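Local coordinates for uncharacterized protein PH0321 (Pyrococcus horikoshii, PDB 3BS4), which is of unknown function but carries a KaiC-like domain, consistent with a RecA-type fold related to that of P-loop ATPases, at residues 36-41 and 142-147; 25-28 and 34-37. One frame throughout, in Å; residues are numbered along the deposited sequence.

Interaction 1: residues 36-41 and 142-147; sequences DILFYI and YGFAIS
L38, F39 and I41 of helix 34-47 meet F144 and I146 of strand 141-146 in a buried, wholly apolar helix-on-sheet contact near the centre of the chain. The axes of the two segments come no closer than 10.7 Å, a gap spanned by side chains alone, and are antiparallel in sense, 153°. The shortest touch is methyl to ring: L38 CD1 lies 3.7 Å from F144 CE1, at the edge of the ring and in its plane. With CG anti to the backbone nitrogen (chi1 -169°), L38 is carried out toward the strand, and the two side chains, extending from helix and strand in opposite senses, lie alongside one another. I41 CG2 reaches the same edge more loosely, 4.4 Å from F144 CE1. The next residue after L38, F39, starts out away from the strand, but its ring reaches back until CZ is 3.9 Å from I146 CD1, an oblique approach. That pair is less certain, since I146 was modelled in two conformers. F186 stacks on F144 and also touches L38, so strand 184-190 continues the apolar layer. With no hydrogen bond across the segments, the 236 Å² buried is consistent with cohesion through apolar burial and van der Waals contact.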
loop_
_atom_site.group_PDB
_atom_site.type_symbol
_atom_site.label_atom_id
_atom_site.label_comp_id
_atom_site.label_asym_id
_atom_site.label_seq_id
_atom_site.Cartn_x
_atom_site.Cartn_y
_atom_site.Cartn_z
ATOM N N ASP A 36 4.278 8.399 -6.137
ATOM C CA ASP A 36 5.620 8.703 -5.619
ATOM C C ASP A 36 5.596 9.113 -4.149
ATOM O O ASP A 36 6.560 8.871 -3.423
ATOM C CB ASP A 36 6.287 9.806 -6.445
ATOM C CG ASP A 36 6.821 9.306 -7.772
ATOM O OD1 ASP A 36 7.054 8.072 -7.910
ATOM O OD2 ASP A 36 7.046 10.167 -8.664
ATOM N N ILE A 37 4.495 9.721 -3.693
ATOM C CA ILE A 37 4.362 10.051 -2.270
ATOM C C ILE A 37 4.303 8.737 -1.480
ATOM O O ILE A 37 4.966 8.589 -0.442
ATOM C CB ILE A 37 3.123 10.932 -1.968
ATOM C CG1 ILE A 37 3.292 12.306 -2.630
ATOM C CG2 ILE A 37 2.948 11.097 -0.476
ATOM C CD1 ILE A 37 2.076 13.165 -2.519
ATOM N N LEU A 38 3.528 7.775 -1.989
ATOM C CA LEU A 38 3.429 6.487 -1.307
ATOM C C LEU A 38 4.760 5.738 -1.301
ATOM O O LEU A 38 5.119 5.148 -0.266
ATOM C CB LEU A 38 2.326 5.606 -1.901
ATOM C CG LEU A 38 2.034 4.377 -1.030
ATOM C CD1 LEU A 38 1.800 4.752 0.433
ATOM C CD2 LEU A 38 0.844 3.635 -1.522
ATOM N N PHE A 39 5.483 5.747 -2.422
ATOM C CA PHE A 39 6.806 5.100 -2.439
ATOM C C PHE A 39 7.766 5.786 -1.471
ATOM O O PHE A 39 8.574 5.132 -0.819
ATOM C CB PHE A 39 7.379 5.020 -3.853
ATOM C CG PHE A 39 6.907 3.809 -4.617
ATOM C CD1 PHE A 39 7.477 2.556 -4.383
ATOM C CD2 PHE A 39 5.919 3.923 -5.584
ATOM C CE1 PHE A 39 7.051 1.419 -5.099
ATOM C CE2 PHE A 39 5.476 2.792 -6.303
ATOM C CZ PHE A 39 6.045 1.542 -6.058
ATOM N N TYR A 40 7.654 7.103 -1.351
ATOM C CA TYR A 40 8.452 7.804 -0.355
ATOM C C TYR A 40 8.172 7.303 1.061
ATOM O O TYR A 40 9.098 6.968 1.800
ATOM C CB TYR A 40 8.215 9.308 -0.463
ATOM C CG TYR A 40 8.988 10.088 0.564
ATOM C CD1 TYR A 40 10.341 10.364 0.372
ATOM C CD2 TYR A 40 8.369 10.522 1.744
ATOM C CE1 TYR A 40 11.059 11.069 1.326
ATOM C CE2 TYR A 40 9.087 11.240 2.714
ATOM C CZ TYR A 40 10.434 11.499 2.484
ATOM O OH TYR A 40 11.156 12.191 3.437
ATOM N N ILE A 41 6.897 7.236 1.428
ATOM C CA ILE A 41 6.496 6.729 2.736
ATOM C C ILE A 41 7.035 5.315 2.967
ATOM O O ILE A 41 7.621 5.029 4.018
ATOM C CB ILE A 41 4.968 6.789 2.898
ATOM C CG1 ILE A 41 4.508 8.254 2.887
ATOM C CG2 ILE A 41 4.522 6.088 4.190
ATOM C CD1 ILE A 41 3.001 8.437 2.893
ATOM N N TYR A 142 4.015 -2.752 8.583
ATOM C CA TYR A 142 3.233 -1.992 7.608
ATOM C C TYR A 142 2.964 -2.873 6.415
ATOM O O TYR A 142 3.809 -3.682 6.057
ATOM C CB TYR A 142 4.011 -0.769 7.139
ATOM C CG TYR A 142 4.224 0.232 8.234
ATOM C CD1 TYR A 142 3.235 1.160 8.550
ATOM C CD2 TYR A 142 5.417 0.250 8.972
ATOM C CE1 TYR A 142 3.429 2.099 9.579
ATOM C CE2 TYR A 142 5.605 1.167 9.996
ATOM C CZ TYR A 142 4.622 2.088 10.291
ATOM O OH TYR A 142 4.824 3.017 11.294
ATOM N N GLY A 143 1.798 -2.702 5.792
ATOM C CA GLY A 143 1.516 -3.350 4.505
ATOM C C GLY A 143 1.276 -2.295 3.448
ATOM O O GLY A 143 0.779 -1.193 3.746
ATOM N N PHE A 144 1.667 -2.623 2.218
ATOM C CA PHE A 144 1.415 -1.744 1.064
ATOM C C PHE A 144 0.846 -2.568 -0.057
ATOM O O PHE A 144 1.434 -3.603 -0.388
ATOM C CB PHE A 144 2.722 -1.101 0.599
ATOM C CG PHE A 144 3.293 -0.127 1.597
ATOM C CD1 PHE A 144 3.070 1.234 1.451
ATOM C CD2 PHE A 144 4.026 -0.573 2.700
ATOM C CE1 PHE A 144 3.563 2.148 2.380
ATOM C CE2 PHE A 144 4.530 0.343 3.644
ATOM C CZ PHE A 144 4.298 1.701 3.479
ATOM N N ALA A 145 -0.289 -2.151 -0.630
ATOM C CA ALA A 145 -0.851 -2.848 -1.812
ATOM C C ALA A 145 -0.770 -1.927 -3.031
ATOM O O ALA A 145 -1.465 -0.896 -3.080
ATOM C CB ALA A 145 -2.313 -3.268 -1.560
ATOM N N ILE A 146 0.089 -2.320 -3.980
ATOM C CA ILE A 146 0.431 -1.480 -5.115
ATOM C C ILE A 146 0.110 -2.228 -6.412
ATOM O O ILE A 146 0.894 -3.056 -6.872
ATOM C CB ILE A 146 1.920 -1.057 -5.105
ATOM C CG1 ILE A 146 2.331 -0.503 -3.727
ATOM C CG2 ILE A 146 2.178 -0.038 -6.213
ATOM C CD1 ILE A 146 3.829 -0.337 -3.523
ATOM N N SER A 147 -1.063 -1.978 -6.993
ATOM C CA SER A 147 -2.117 -1.114 -6.496
ATOM C C SER A 147 -3.465 -1.761 -6.660
ATOM O O SER A 147 -3.596 -2.749 -7.402
ATOM C CB SER A 147 -2.212 0.092 -7.461
ATOM O OG SER A 147 -0.972 0.794 -7.505
#

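Interaction 2: residues 25-28 and 34-37; sequences IHEE and GKDI
The carboxylate of E27 is approached from above its plane by the backbone of K35: the K35 N to OE2 line rises 51° out of it. The hydrogen bond is nonetheless of ordinary length and nearly straight, 2.9 Å from K35 N to E27 OE2 with an N-H...O angle of 165°. G34 N lies 3.1 Å from E27 OE2, but its angle is too poor for a bond. The other flat group, the H26 ring, has E28 CB on one face, and the ring of W189 meets it steeply. E27 reaches the helix start because CG is anti to its backbone nitrogen (chi1 -180°) and the chain runs on extended. Replacing E27 by an alanine removes the carboxylate, which is likely to leave K35 N without this acceptor and a gap beside G34. K35 NZ points elsewhere, to E190 and the hydroxyl of Y59, and stays 5.0 Å from E27 OE1. Farther back along the strand, I25 CG2 lies 4.1 Å from G34 O. The contact closes a beta-to-alpha turn, probably the P-loop position in a degenerate form that keeps only G34-K35: strand 22-27 lies between strands 184-190 and 207-216, and helix 34-47 starts over its C-terminal end.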
loop_
_atom_site.group_PDB
_atom_site.type_symbol
_atom_site.label_atom_id
_atom_site.label_comp_id
_atom_site.label_asym_id
_atom_site.label_seq_id
_atom_site.Cartn_x
_atom_site.Cartn_y
_atom_site.Cartn_z
ATOM N N ILE A 25 -4.482 5.819 -0.560
ATOM C CA ILE A 25 -3.929 6.920 -1.345
ATOM C C ILE A 25 -4.589 6.778 -2.716
ATOM O O ILE A 25 -4.314 5.826 -3.468
ATOM C CB ILE A 25 -2.381 6.832 -1.505
ATOM C CG1 ILE A 25 -1.677 6.807 -0.135
ATOM C CG2 ILE A 25 -1.909 7.992 -2.371
ATOM C CD1 ILE A 25 -2.046 7.923 0.787
ATOM N N HIS A 26 -5.492 7.701 -3.022
ATOM C CA HIS A 26 -6.164 7.715 -4.315
ATOM C C HIS A 26 -5.457 8.702 -5.235
ATOM O O HIS A 26 -5.633 9.933 -5.098
ATOM C CB HIS A 26 -7.631 8.067 -4.150
ATOM C CG HIS A 26 -8.385 8.116 -5.449
ATOM N ND1 HIS A 26 -9.586 8.780 -5.587
ATOM C CD2 HIS A 26 -8.098 7.595 -6.670
ATOM C CE1 HIS A 26 -10.004 8.670 -6.836
ATOM N NE2 HIS A 26 -9.123 7.950 -7.512
ATOM N N GLU A 27 -4.648 8.168 -6.154
ATOM C CA GLU A 27 -3.932 9.000 -7.135
ATOM C C GLU A 27 -4.907 9.198 -8.296
ATOM O O GLU A 27 -5.031 8.321 -9.155
ATOM C CB GLU A 27 -2.624 8.327 -7.593
ATOM C CG GLU A 27 -1.856 9.186 -8.615
ATOM C CD GLU A 27 -0.713 8.460 -9.322
ATOM O OE1 GLU A 27 -1.008 7.569 -10.157
ATOM O OE2 GLU A 27 0.481 8.794 -9.099
ATOM N N GLU A 28 -5.636 10.309 -8.292
ATOM C CA GLU A 28 -6.728 10.497 -9.265
ATOM C C GLU A 28 -6.230 10.606 -10.722
ATOM O O GLU A 28 -6.906 10.159 -11.672
ATOM C CB GLU A 28 -7.569 11.706 -8.874
ATOM C CG GLU A 28 -8.845 11.855 -9.678
ATOM C CD GLU A 28 -9.643 13.047 -9.207
ATOM O OE1 GLU A 28 -9.119 14.181 -9.266
ATOM O OE2 GLU A 28 -10.790 12.842 -8.762
ATOM N N GLY A 34 1.021 11.072 -7.012
ATOM C CA GLY A 34 0.648 10.554 -5.693
ATOM C C GLY A 34 1.297 9.209 -5.394
ATOM O O GLY A 34 1.595 8.884 -4.253
ATOM N N LYS A 35 1.524 8.422 -6.431
ATOM C CA LYS A 35 2.208 7.139 -6.275
ATOM C C LYS A 35 3.604 7.342 -5.693
ATOM O O LYS A 35 4.059 6.575 -4.836
ATOM C CB LYS A 35 2.256 6.418 -7.635
ATOM C CG LYS A 35 3.076 5.150 -7.717
ATOM C CD LYS A 35 2.798 4.373 -9.009
ATOM C CE LYS A 35 2.869 5.236 -10.282
ATOM N NZ LYS A 35 2.636 4.422 -11.520
ATOM N N ASP A 36 4.278 8.399 -6.137
ATOM C CA ASP A 36 5.620 8.703 -5.619
ATOM C C ASP A 36 5.596 9.113 -4.149
ATOM O O ASP A 36 6.560 8.871 -3.423
ATOM C CB ASP A 36 6.287 9.806 -6.445
ATOM C CG ASP A 36 6.821 9.306 -7.772
ATOM O OD1 ASP A 36 7.054 8.072 -7.910
ATOM O OD2 ASP A 36 7.046 10.167 -8.664
ATOM N N ILE A 37 4.495 9.721 -3.693
ATOM C CA ILE A 37 4.362 10.051 -2.270
ATOM C C ILE A 37 4.303 8.737 -1.480
ATOM O O ILE A 37 4.966 8.589 -0.442
ATOM C CB ILE A 37 3.123 10.932 -1.968
ATOM C CG1 ILE A 37 3.292 12.306 -2.630
ATOM C CG2 ILE A 37 2.948 11.097 -0.476
ATOM C CD1 ILE A 37 2.076 13.165 -2.519
#

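How the interactions relate
Both interactions use helix 34-47 and the same sheet: interaction 2 holds its first turn to strand 22-27, and interaction 1 lays the following turns over strand 141-146. Their centres are 9 Å apart, D36 and I37 belong to both, and L38 CD1 of interaction 1 sits 4.1 Å from I25 CG1 of interaction 2, making the apolar packing continuous. Strand 184-190 runs between the two strands. Its E190 ties the ends together, one oxygen pairing with K35 NZ and the other with S147 OG. By analogy with RecA-type relatives, the 27-34 connection and the end of strand 141-146, with its cis peptide before S147, probably correspond to the P-loop and Walker B positions; with the P-loop signature incomplete, nucleotide binding remains undetermined.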